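Local coordinates for protein dodecin (Thermus thermophilus, PDB 2UX9) that binds and sequesters flavins such as FMN and FAD, and also coenzyme A, in a hollow twelve-subunit shell, probably as a cofactor store, at residues E40-R45 against V59-F64. The protein carries 1 engineered substitution. Sequence-based numbering, arbitrary orientation.
Sequences EVKEIR and VLEVGF. With FMN (flavin mononucleotide), chain H; FMN (flavin mononucleotide), chain B.
The Arg45 guanidinium meets its partners at its edges: Glu43 on one side, the flavin bearing chain label H on another, while C6 of the chain B flavin lies oblique to it. NE donates to O4 of the chain H flavin at 2.7 Å and NH2 to its N5 at 3.1 Å, gripping the O4/N5 edge of the isoalloxazine with two donors. NH1 bonds the syn lone pair of Glu43 OE1 at 3.0 Å, a salt bridge that helps fix the rotation of the plane; the bend at chi3 (70°) turns the group toward the flavin. An alanine here would probably leave flavin O4 and N5 without these donors and Glu43 OE1 without its salt-bridge partner. Val59 links this site to the strand pair: its CG2 lies 3.8 Å from Glu43 CB, the two side chains running alongside each other, and also touches methyl C7M of the chain B flavin. Val59 O accepts from Lys42 N at 2.8 Å and more weakly from Glu43 N, while Val59 N donates to Glu43 O. Beyond, Glu40 and Glu61 exchange two backbone bonds. Lys42 CG, anti to the carbonyl carbon (chi1 -66°), rests 3.8 Å from Glu61 CG, and bends at chi2 and chi3 then lead the amino end away; Glu40 OE1 turns to Lys7 in a salt bridge. On the other face, Leu60 and Val41 form a non-hydrogen-bonded pair, with Leu60 packing on helix 18-32. Two residues, Lys42 and Glu43, opposite one, Val59, make a classic beta bulge in the antiparallel hairpin of the dodecin fold, beside an FMN site shared between neighbouring subunits.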
loop_
_atom_site.group_PDB
_atom_site.type_symbol
_atom_site.label_atom_id
_atom_site.label_comp_id
_atom_site.label_asym_id
_atom_site.label_seq_id
_atom_site.Cartn_x
_atom_site.Cartn_y
_atom_site.Cartn_z
ATOM N N GLU C 40 7.809 -15.526 -3.187
ATOM C CA GLU C 40 7.713 -14.077 -3.091
ATOM C C GLU C 40 8.027 -13.711 -1.655
ATOM O O GLU C 40 7.322 -14.152 -0.748
ATOM C CB GLU C 40 6.289 -13.606 -3.417
ATOM C CG GLU C 40 5.782 -13.997 -4.794
ATOM C CD GLU C 40 4.261 -13.930 -4.930
ATOM O OE1 GLU C 40 3.551 -13.504 -3.982
ATOM O OE2 GLU C 40 3.756 -14.305 -5.995
ATOM N N VAL C 41 9.052 -12.903 -1.421
ATOM C CA VAL C 41 9.328 -12.416 -0.074
ATOM C C VAL C 41 8.322 -11.318 0.287
ATOM O O VAL C 41 8.178 -10.325 -0.427
ATOM C CB VAL C 41 10.758 -11.887 0.059
ATOM C CG1 VAL C 41 10.985 -11.258 1.427
ATOM C CG2 VAL C 41 11.753 -13.020 -0.193
ATOM N N LYS C 42 7.622 -11.503 1.401
ATOM C CA LYS C 42 6.640 -10.529 1.871
ATOM C C LYS C 42 7.221 -9.574 2.894
ATOM O O LYS C 42 6.914 -8.379 2.874
ATOM C CB LYS C 42 5.446 -11.253 2.484
ATOM C CG LYS C 42 4.646 -12.069 1.477
ATOM C CD LYS C 42 4.024 -11.233 0.357
ATOM C CE LYS C 42 2.984 -10.256 0.877
ATOM N NZ LYS C 42 2.183 -9.625 -0.208
ATOM N N GLU C 43 8.022 -10.108 3.810
ATOM C CA GLU C 43 8.644 -9.339 4.886
ATOM C C GLU C 43 9.980 -9.924 5.259
ATOM O O GLU C 43 10.147 -11.127 5.207
ATOM C CB GLU C 43 7.835 -9.452 6.187
ATOM C CG GLU C 43 6.392 -9.177 6.126
ATOM C CD GLU C 43 5.838 -9.070 7.514
ATOM O OE1 GLU C 43 6.405 -8.279 8.296
ATOM O OE2 GLU C 43 4.866 -9.781 7.792
ATOM N N ILE C 44 10.889 -9.073 5.729
ATOM C CA ILE C 44 12.103 -9.495 6.420
ATOM C C ILE C 44 12.069 -8.875 7.814
ATOM O O ILE C 44 11.940 -7.672 7.959
ATOM C CB ILE C 44 13.379 -9.055 5.667
ATOM C CG1 ILE C 44 13.424 -9.689 4.273
ATOM C CG2 ILE C 44 14.628 -9.409 6.471
ATOM C CD1 ILE C 44 14.464 -9.036 3.362
ATOM N N ARG C 45 12.163 -9.722 8.823
ATOM C CA ARG C 45 12.096 -9.331 10.226
ATOM C C ARG C 45 13.176 -10.118 10.961
ATOM O O ARG C 45 13.890 -10.922 10.361
ATOM C CB ARG C 45 10.729 -9.689 10.839
ATOM C CG ARG C 45 9.490 -9.230 10.082
ATOM C CD ARG C 45 8.223 -9.833 10.674
ATOM N NE ARG C 45 7.906 -9.276 11.988
ATOM C CZ ARG C 45 7.258 -8.130 12.190
ATOM N NH1 ARG C 45 6.799 -7.413 11.176
ATOM N NH2 ARG C 45 7.040 -7.699 13.424
ATOM N N VAL C 59 9.532 -13.886 5.767
ATOM C CA VAL C 59 8.159 -14.275 5.530
ATOM C C VAL C 59 7.994 -14.355 4.033
ATOM O O VAL C 59 8.247 -13.378 3.339
ATOM C CB VAL C 59 7.180 -13.240 6.098
ATOM C CG1 VAL C 59 5.714 -13.695 5.871
ATOM C CG2 VAL C 59 7.473 -12.967 7.582
ATOM N N LEU C 60 7.605 -15.518 3.522
ATOM C CA LEU C 60 7.467 -15.662 2.091
ATOM C C LEU C 60 6.251 -16.466 1.695
ATOM O O LEU C 60 5.773 -17.315 2.442
ATOM C CB LEU C 60 8.747 -16.227 1.462
ATOM C CG LEU C 60 9.187 -17.639 1.842
ATOM C CD1 LEU C 60 10.414 -18.087 1.038
ATOM C CD2 LEU C 60 9.476 -17.775 3.322
ATOM N N GLU C 61 5.727 -16.146 0.527
ATOM C CA GLU C 61 4.699 -16.939 -0.139
ATOM C C GLU C 61 5.384 -17.934 -1.051
ATOM O O GLU C 61 6.332 -17.567 -1.755
ATOM C CB GLU C 61 3.805 -16.038 -0.987
ATOM C CG GLU C 61 3.009 -15.008 -0.195
ATOM C CD GLU C 61 1.754 -15.582 0.424
ATOM O OE1 GLU C 61 1.088 -14.853 1.182
ATOM O OE2 GLU C 61 1.426 -16.757 0.154
ATOM N N VAL C 62 4.909 -19.169 -1.050
ATOM C CA VAL C 62 5.463 -20.203 -1.898
ATOM C C VAL C 62 4.325 -20.705 -2.785
ATOM O O VAL C 62 3.265 -21.098 -2.279
ATOM C CB VAL C 62 6.052 -21.327 -1.041
ATOM C CG1 VAL C 62 6.579 -22.408 -1.904
ATOM C CG2 VAL C 62 7.164 -20.764 -0.118
ATOM N N GLY C 63 4.534 -20.667 -4.099
ATOM C CA GLY C 63 3.549 -21.105 -5.078
ATOM C C GLY C 63 3.895 -22.460 -5.659
ATOM O O GLY C 63 5.047 -22.707 -6.049
ATOM N N PHE C 64 2.899 -23.329 -5.737
ATOM C CA PHE C 64 3.080 -24.666 -6.280
ATOM C C PHE C 64 1.892 -25.088 -7.141
ATOM O O PHE C 64 0.761 -24.691 -6.896
ATOM C CB PHE C 64 3.394 -25.706 -5.176
ATOM C CG PHE C 64 2.330 -25.867 -4.120
ATOM C CD1 PHE C 64 1.472 -26.944 -4.149
ATOM C CD2 PHE C 64 2.238 -24.988 -3.051
ATOM C CE1 PHE C 64 0.518 -27.135 -3.151
ATOM C CE2 PHE C 64 1.282 -25.172 -2.070
ATOM C CZ PHE C 64 0.432 -26.242 -2.123
HETATM N N1 FMN H . 9.507 -11.636 17.847
HETATM C C2 FMN H . 10.047 -12.274 16.772
HETATM O O2 FMN H . 10.685 -13.295 16.963
HETATM N N3 FMN H . 9.845 -11.790 15.495
HETATM C C4 FMN H . 9.094 -10.652 15.286
HETATM O O4 FMN H . 9.266 -10.040 14.229
HETATM C C4A FMN H . 8.531 -10.014 16.382
HETATM N N5 FMN H . 7.737 -8.905 16.200
HETATM C C5A FMN H . 7.176 -8.263 17.280
HETATM C C6 FMN H . 6.389 -7.135 17.063
HETATM C C7 FMN H . 5.816 -6.462 18.138
HETATM C C7M FMN H . 4.817 -5.378 17.863
HETATM C C8 FMN H . 6.045 -6.929 19.436
HETATM C C8M FMN H . 5.530 -6.188 20.637
HETATM C C9 FMN H . 6.818 -8.062 19.648
HETATM C C9A FMN H . 7.396 -8.735 18.572
HETATM N N10 FMN H . 8.196 -9.869 18.761
HETATM C C10 FMN H . 8.736 -10.510 17.662
HETATM C "C1'" FMN H . 8.548 -10.369 20.147
HETATM C "C2'" FMN H . 9.602 -9.481 20.811
HETATM O "O2'" FMN H . 10.820 -9.563 20.102
HETATM C "C3'" FMN H . 9.864 -9.861 22.270
HETATM O "O3'" FMN H . 10.354 -11.183 22.347
HETATM C "C4'" FMN H . 8.625 -9.728 23.147
HETATM O "O4'" FMN H . 7.970 -8.505 22.880
HETATM C "C5'" FMN H . 8.991 -9.784 24.626
HETATM O "O5'" FMN H . 9.917 -8.747 24.875
HETATM P P FMN H . 10.409 -8.422 26.362
HETATM O O1P FMN H . 11.497 -7.378 26.235
HETATM O O2P FMN H . 9.266 -7.878 27.188
HETATM O O3P FMN H . 10.959 -9.680 26.995
HETATM N N1 FMN B . 5.891 -12.136 19.034
HETATM C C2 FMN B . 5.121 -11.143 19.558
HETATM O O2 FMN B . 5.069 -11.026 20.771
HETATM N N3 FMN B . 4.444 -10.269 18.729
HETATM C C4 FMN B . 4.536 -10.389 17.359
HETATM O O4 FMN B . 3.639 -9.883 16.681
HETATM C C4A FMN B . 5.334 -11.392 16.829
HETATM N N5 FMN B . 5.484 -11.505 15.465
HETATM C C5A FMN B . 6.271 -12.498 14.929
HETATM C C6 FMN B . 6.389 -12.593 13.545
HETATM C C7 FMN B . 7.174 -13.593 12.976
HETATM C C7M FMN B . 7.443 -13.548 11.501
HETATM C C8 FMN B . 7.834 -14.499 13.810
HETATM C C8M FMN B . 8.616 -15.652 13.248
HETATM C C9 FMN B . 7.726 -14.393 15.190
HETATM C C9A FMN B . 6.938 -13.394 15.761
HETATM N N10 FMN B . 6.796 -13.277 17.149
HETATM C C10 FMN B . 6.014 -12.262 17.669
HETATM C "C1'" FMN B . 7.418 -14.282 18.097
HETATM C "C2'" FMN B . 6.644 -15.601 18.102
HETATM O "O2'" FMN B . 5.349 -15.398 18.625
HETATM C "C3'" FMN B . 7.334 -16.691 18.924
HETATM O "O3'" FMN B . 7.440 -16.288 20.274
HETATM C "C4'" FMN B . 8.718 -17.047 18.392
HETATM O "O4'" FMN B . 8.674 -17.191 16.988
HETATM C "C5'" FMN B . 9.228 -18.342 19.012
HETATM O "O5'" FMN B . 8.284 -19.353 18.722
HETATM P P FMN B . 8.570 -20.880 19.100
HETATM O O1P FMN B . 7.301 -21.644 18.792
HETATM O O2P FMN B . 9.713 -21.423 18.272
HETATM O O3P FMN B . 8.900 -20.980 20.572
#